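Side-chain contacts in D-isomer specific 2-hydroxyacid dehydrogenase NAD-binding (Xanthobacter autotrophicus, PDB 4XA8), which probably acts as an NAD(P)-dependent oxidoreductase of the D-isomer specific 2-hydroxyacid dehydrogenase family, with a Rossmann-type domain that binds NADPH: residues A256-F261 against S270-M275; E264-G269 against V278-H283. One frame throughout, in Å; residues are numbered along the deposited sequence.

Contact 1: residues A256-F261 against S270-M275; sequences ATLDVF and SPLWAM
The F261 ring meets L272 at its edge: methyl CD1 lies near the ring plane beside the CD2–CE2 bond, 4.0 Å from CE2 of F261, and nothing of 270-275 covers either ring face. F261 is packed further by V280, L266 and W134 of the second subunit. The other flat group, the indole of W273, does not touch 256-261; its NE1 is hydrogen-bonded to P267 O. The fork of L272 carries the contact, sliding past F261 in the opposite direction and crossing L258 at about a right angle. CD1 of L258 fits against both prongs of that fork, 3.9 Å from L272 CD2 and 4.0 Å from L272 CD1, so one L272 methyl is shared between leucine and phenylalanine. In L272, CG stands anti to the carbonyl carbon (chi1 -60°), which projects the fork from the turn toward the strand end. The backbones stay well apart, with the CA atoms of L258 and L272 9.2 Å from each other, so the segments meet through side chains alone. The turn carrying L272 is folded locally: L272 N donates to S270 OG at 3.2 Å (N-H...O 154°), an ST turn, and M275 N reaches L272 O at 3.2 Å. Two type I turns, S270 to W273 and L272 to M275, overlap at L272 and W273. Helix 241-250 also packs on L258 through L244. This buried leucine-phenylalanine cluster joins the C-terminal end of strand 253-258, where D259 belongs to the NADPH site, to the connection leading to strand 278-280, the outermost strand within this chain of the parallel sheet of this Rossmann-type domain.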
# COMPACT_ATOMS: atom_id res chain seq x y z
N ALA A 256 7.35 11.02 -5.37
CA ALA A 256 6.77 11.46 -4.15
C ALA A 256 5.30 11.10 -4.06
O ALA A 256 4.61 10.86 -5.08
CB ALA A 256 6.92 12.99 -4.02
N THR A 257 4.86 11.04 -2.80
CA THR A 257 3.49 10.85 -2.41
C THR A 257 3.20 11.96 -1.36
O THR A 257 3.83 12.03 -0.29
CB THR A 257 3.15 9.43 -1.89
OG1 THR A 257 3.47 8.42 -2.88
CG2 THR A 257 1.70 9.33 -1.51
N LEU A 258 2.25 12.84 -1.70
CA LEU A 258 2.02 14.08 -0.94
C LEU A 258 0.54 14.12 -0.59
O LEU A 258 -0.31 14.10 -1.49
CB LEU A 258 2.42 15.30 -1.77
CG LEU A 258 3.85 15.32 -2.30
CD1 LEU A 258 3.98 16.50 -3.23
CD2 LEU A 258 4.87 15.37 -1.16
N ASP A 259 0.25 14.11 0.71
CA ASP A 259 -1.13 14.12 1.24
C ASP A 259 -1.58 15.47 1.81
O ASP A 259 -2.74 15.62 2.21
CB ASP A 259 -1.26 13.08 2.38
CG ASP A 259 -2.68 12.78 2.76
OD1 ASP A 259 -3.50 12.52 1.87
OD2 ASP A 259 -2.99 12.76 3.98
N VAL A 260 -0.65 16.42 1.89
CA VAL A 260 -0.84 17.70 2.53
C VAL A 260 -0.03 18.77 1.76
O VAL A 260 0.99 18.45 1.14
CB VAL A 260 -0.35 17.68 3.98
CG1 VAL A 260 -1.10 16.68 4.86
CG2 VAL A 260 1.16 17.35 4.02
N PHE A 261 -0.52 20.02 1.74
CA PHE A 261 0.05 21.02 0.84
C PHE A 261 0.03 22.36 1.51
O PHE A 261 -0.70 22.54 2.46
CB PHE A 261 -0.73 21.07 -0.48
CG PHE A 261 -0.81 19.72 -1.14
CD1 PHE A 261 -1.80 18.84 -0.79
CD2 PHE A 261 0.18 19.29 -1.99
CE1 PHE A 261 -1.85 17.57 -1.35
CE2 PHE A 261 0.15 18.04 -2.55
CZ PHE A 261 -0.88 17.18 -2.22
N SER A 270 -1.05 24.27 -9.59
CA SER A 270 0.13 23.65 -9.07
C SER A 270 0.78 22.72 -10.09
O SER A 270 0.10 21.89 -10.70
CB SER A 270 -0.20 22.85 -7.80
OG SER A 270 0.93 22.12 -7.35
N PRO A 271 2.11 22.75 -10.21
CA PRO A 271 2.81 21.81 -11.09
C PRO A 271 2.79 20.35 -10.60
O PRO A 271 3.04 19.43 -11.37
CB PRO A 271 4.24 22.36 -11.11
CG PRO A 271 4.38 23.10 -9.83
CD PRO A 271 3.03 23.62 -9.47
N LEU A 272 2.43 20.14 -9.35
CA LEU A 272 2.34 18.80 -8.79
C LEU A 272 1.26 17.91 -9.43
O LEU A 272 1.46 16.69 -9.61
CB LEU A 272 2.13 18.88 -7.28
CG LEU A 272 3.19 19.57 -6.48
CD1 LEU A 272 2.72 19.84 -5.06
CD2 LEU A 272 4.47 18.78 -6.41
N TRP A 273 0.15 18.50 -9.84
CA TRP A 273 -0.93 17.68 -10.42
C TRP A 273 -0.47 16.87 -11.64
O TRP A 273 -0.80 15.68 -11.77
CB TRP A 273 -2.14 18.52 -10.85
CG TRP A 273 -2.94 19.20 -9.79
CD1 TRP A 273 -2.97 20.53 -9.53
CD2 TRP A 273 -3.88 18.59 -8.89
NE1 TRP A 273 -3.85 20.80 -8.51
CE2 TRP A 273 -4.43 19.62 -8.10
CE3 TRP A 273 -4.33 17.27 -8.67
CZ2 TRP A 273 -5.40 19.38 -7.13
CZ3 TRP A 273 -5.26 17.03 -7.69
CH2 TRP A 273 -5.79 18.08 -6.94
N ALA A 274 0.25 17.51 -12.56
CA ALA A 274 0.60 16.86 -13.82
C ALA A 274 1.88 16.06 -13.75
O ALA A 274 2.26 15.48 -14.73
CB ALA A 274 0.71 17.88 -14.95
N MET A 275 2.54 16.02 -12.60
CA MET A 275 3.77 15.24 -12.50
C MET A 275 3.47 13.74 -12.40
O MET A 275 2.91 13.27 -11.41
CB MET A 275 4.57 15.67 -11.29
CG MET A 275 5.11 17.06 -11.42
SD MET A 275 6.30 17.43 -10.10
CE MET A 275 6.47 19.15 -10.51

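Contact 2: residues E264-G269 against V278-H283; sequences EPLPVG and VLVTPH
The cleft beside the NADPH site brings E264 and H283 together, a glutamate and a histidine that match the His-Glu pair of the active site in D-2-hydroxyacid dehydrogenases, and probably have that place here. Extended beyond CG, the E264 side chain crosses that of H283 at about a right angle, and the carboxylate and imidazole planes stand 90° apart. NE2 of H283 lies 2.9 Å from E264 OE2; the still shorter approach of OE1 is of doubtful geometry and supports no bond. OE2 also accepts from the backbone N of F261, which helps hold the carboxylate in place. Replacing H283 by an alanine would probably leave a gap beside the E264 carboxylate and take away the ring nitrogen next to it. H283 follows P282, the centre of an inverse gamma turn just past strand 278-280, the last strand of the Rossmann-type sheet, while E264 precedes a cis peptide bond to P265. Farther along, with CG anti to the backbone N (chi1 -176°), the L266 side chain leaves its CD2 4.4 Å from V280 CG2, a loose apolar contact. L266 packs as well on W273, and W134 of the second subunit covers P265, L266 and P282.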
# COMPACT_ATOMS: atom_id res chain seq x y z
N GLU A 264 -4.71 24.29 0.50
CA GLU A 264 -5.63 23.16 0.30
C GLU A 264 -7.09 23.60 0.23
O GLU A 264 -7.54 24.42 1.05
CB GLU A 264 -5.49 22.19 1.47
CG GLU A 264 -4.11 21.56 1.61
CD GLU A 264 -4.00 20.68 2.84
OE1 GLU A 264 -4.97 20.65 3.62
OE2 GLU A 264 -2.93 20.05 3.08
N PRO A 265 -7.89 23.08 -0.69
CA PRO A 265 -7.48 22.15 -1.74
C PRO A 265 -6.33 22.72 -2.59
O PRO A 265 -6.24 23.94 -2.82
CB PRO A 265 -8.73 21.99 -2.57
CG PRO A 265 -9.87 22.49 -1.74
CD PRO A 265 -9.32 23.39 -0.71
N LEU A 266 -5.47 21.86 -3.06
CA LEU A 266 -4.32 22.25 -3.90
C LEU A 266 -4.74 23.02 -5.14
O LEU A 266 -5.53 22.52 -5.93
CB LEU A 266 -3.55 21.01 -4.33
CG LEU A 266 -2.26 21.23 -5.13
CD1 LEU A 266 -1.22 21.94 -4.33
CD2 LEU A 266 -1.75 19.91 -5.70
N PRO A 267 -4.24 24.25 -5.32
CA PRO A 267 -4.79 25.02 -6.42
C PRO A 267 -4.59 24.36 -7.79
O PRO A 267 -3.62 23.62 -8.01
CB PRO A 267 -4.05 26.35 -6.31
CG PRO A 267 -3.83 26.50 -4.84
CD PRO A 267 -3.43 25.09 -4.43
N VAL A 268 -5.50 24.64 -8.70
CA VAL A 268 -5.49 24.02 -10.04
C VAL A 268 -4.15 24.17 -10.78
O VAL A 268 -3.71 23.26 -11.48
CB VAL A 268 -6.62 24.56 -10.95
CG1 VAL A 268 -7.94 24.67 -10.17
CG2 VAL A 268 -6.26 25.88 -11.61
N GLY A 269 -3.49 25.32 -10.63
CA GLY A 269 -2.24 25.56 -11.33
C GLY A 269 -0.97 24.97 -10.73
O GLY A 269 0.10 25.16 -11.28
N VAL A 278 4.59 11.97 -9.07
CA VAL A 278 3.99 12.41 -7.84
C VAL A 278 2.57 11.81 -7.75
O VAL A 278 1.83 11.87 -8.75
CB VAL A 278 3.87 13.94 -7.76
CG1 VAL A 278 3.13 14.36 -6.53
CG2 VAL A 278 5.23 14.60 -7.80
N LEU A 279 2.21 11.26 -6.59
CA LEU A 279 0.82 10.93 -6.27
C LEU A 279 0.32 11.96 -5.28
O LEU A 279 0.94 12.18 -4.20
CB LEU A 279 0.67 9.51 -5.67
CG LEU A 279 -0.73 9.11 -5.11
CD1 LEU A 279 -1.82 9.25 -6.16
CD2 LEU A 279 -0.73 7.70 -4.54
N VAL A 280 -0.72 12.66 -5.69
CA VAL A 280 -1.40 13.66 -4.86
C VAL A 280 -2.59 12.95 -4.24
O VAL A 280 -3.42 12.33 -4.95
CB VAL A 280 -1.91 14.85 -5.69
CG1 VAL A 280 -2.86 15.73 -4.86
CG2 VAL A 280 -0.75 15.69 -6.19
N THR A 281 -2.63 12.96 -2.91
CA THR A 281 -3.76 12.47 -2.17
C THR A 281 -4.40 13.62 -1.36
O THR A 281 -3.72 14.41 -0.73
CB THR A 281 -3.45 11.24 -1.28
OG1 THR A 281 -2.43 11.49 -0.30
CG2 THR A 281 -3.05 9.98 -2.14
N PRO A 282 -5.73 13.67 -1.32
CA PRO A 282 -6.22 14.88 -0.70
C PRO A 282 -6.58 14.68 0.76
O PRO A 282 -7.76 14.46 1.07
CB PRO A 282 -7.46 15.21 -1.56
CG PRO A 282 -7.84 13.92 -2.21
CD PRO A 282 -6.79 12.90 -1.98
N HIS A 283 -5.60 14.78 1.67
CA HIS A 283 -5.86 14.64 3.11
C HIS A 283 -6.47 13.35 3.56
O HIS A 283 -7.42 13.34 4.36
CB HIS A 283 -6.78 15.77 3.55
CG HIS A 283 -6.05 16.91 4.14
ND1 HIS A 283 -6.57 17.68 5.16
CD2 HIS A 283 -4.81 17.40 3.89
CE1 HIS A 283 -5.69 18.60 5.50
NE2 HIS A 283 -4.61 18.45 4.75

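From the N terminus, 256-261 takes in the end of strand 253-258 and the residues after it, and contact 1 closes the loop to 270-275; contact 2 begins within that loop, at 264-269, and closes on 278-283 beyond it. The four segments alternate, so the two loops cross. Each contact joins one of the two neighbouring strands, 253-258 or 278-280, to the connection between them. The strands pair directly (A256 O 2.9 Å from L279 N), and just past their ends D259 OD1 is 2.6 Å from T281 OG1, both probable hydrogen bonds. The indole of W273 packs on the backbone of L266 and V268. The connection is thereby folded onto the sheet edge, next to the second subunit.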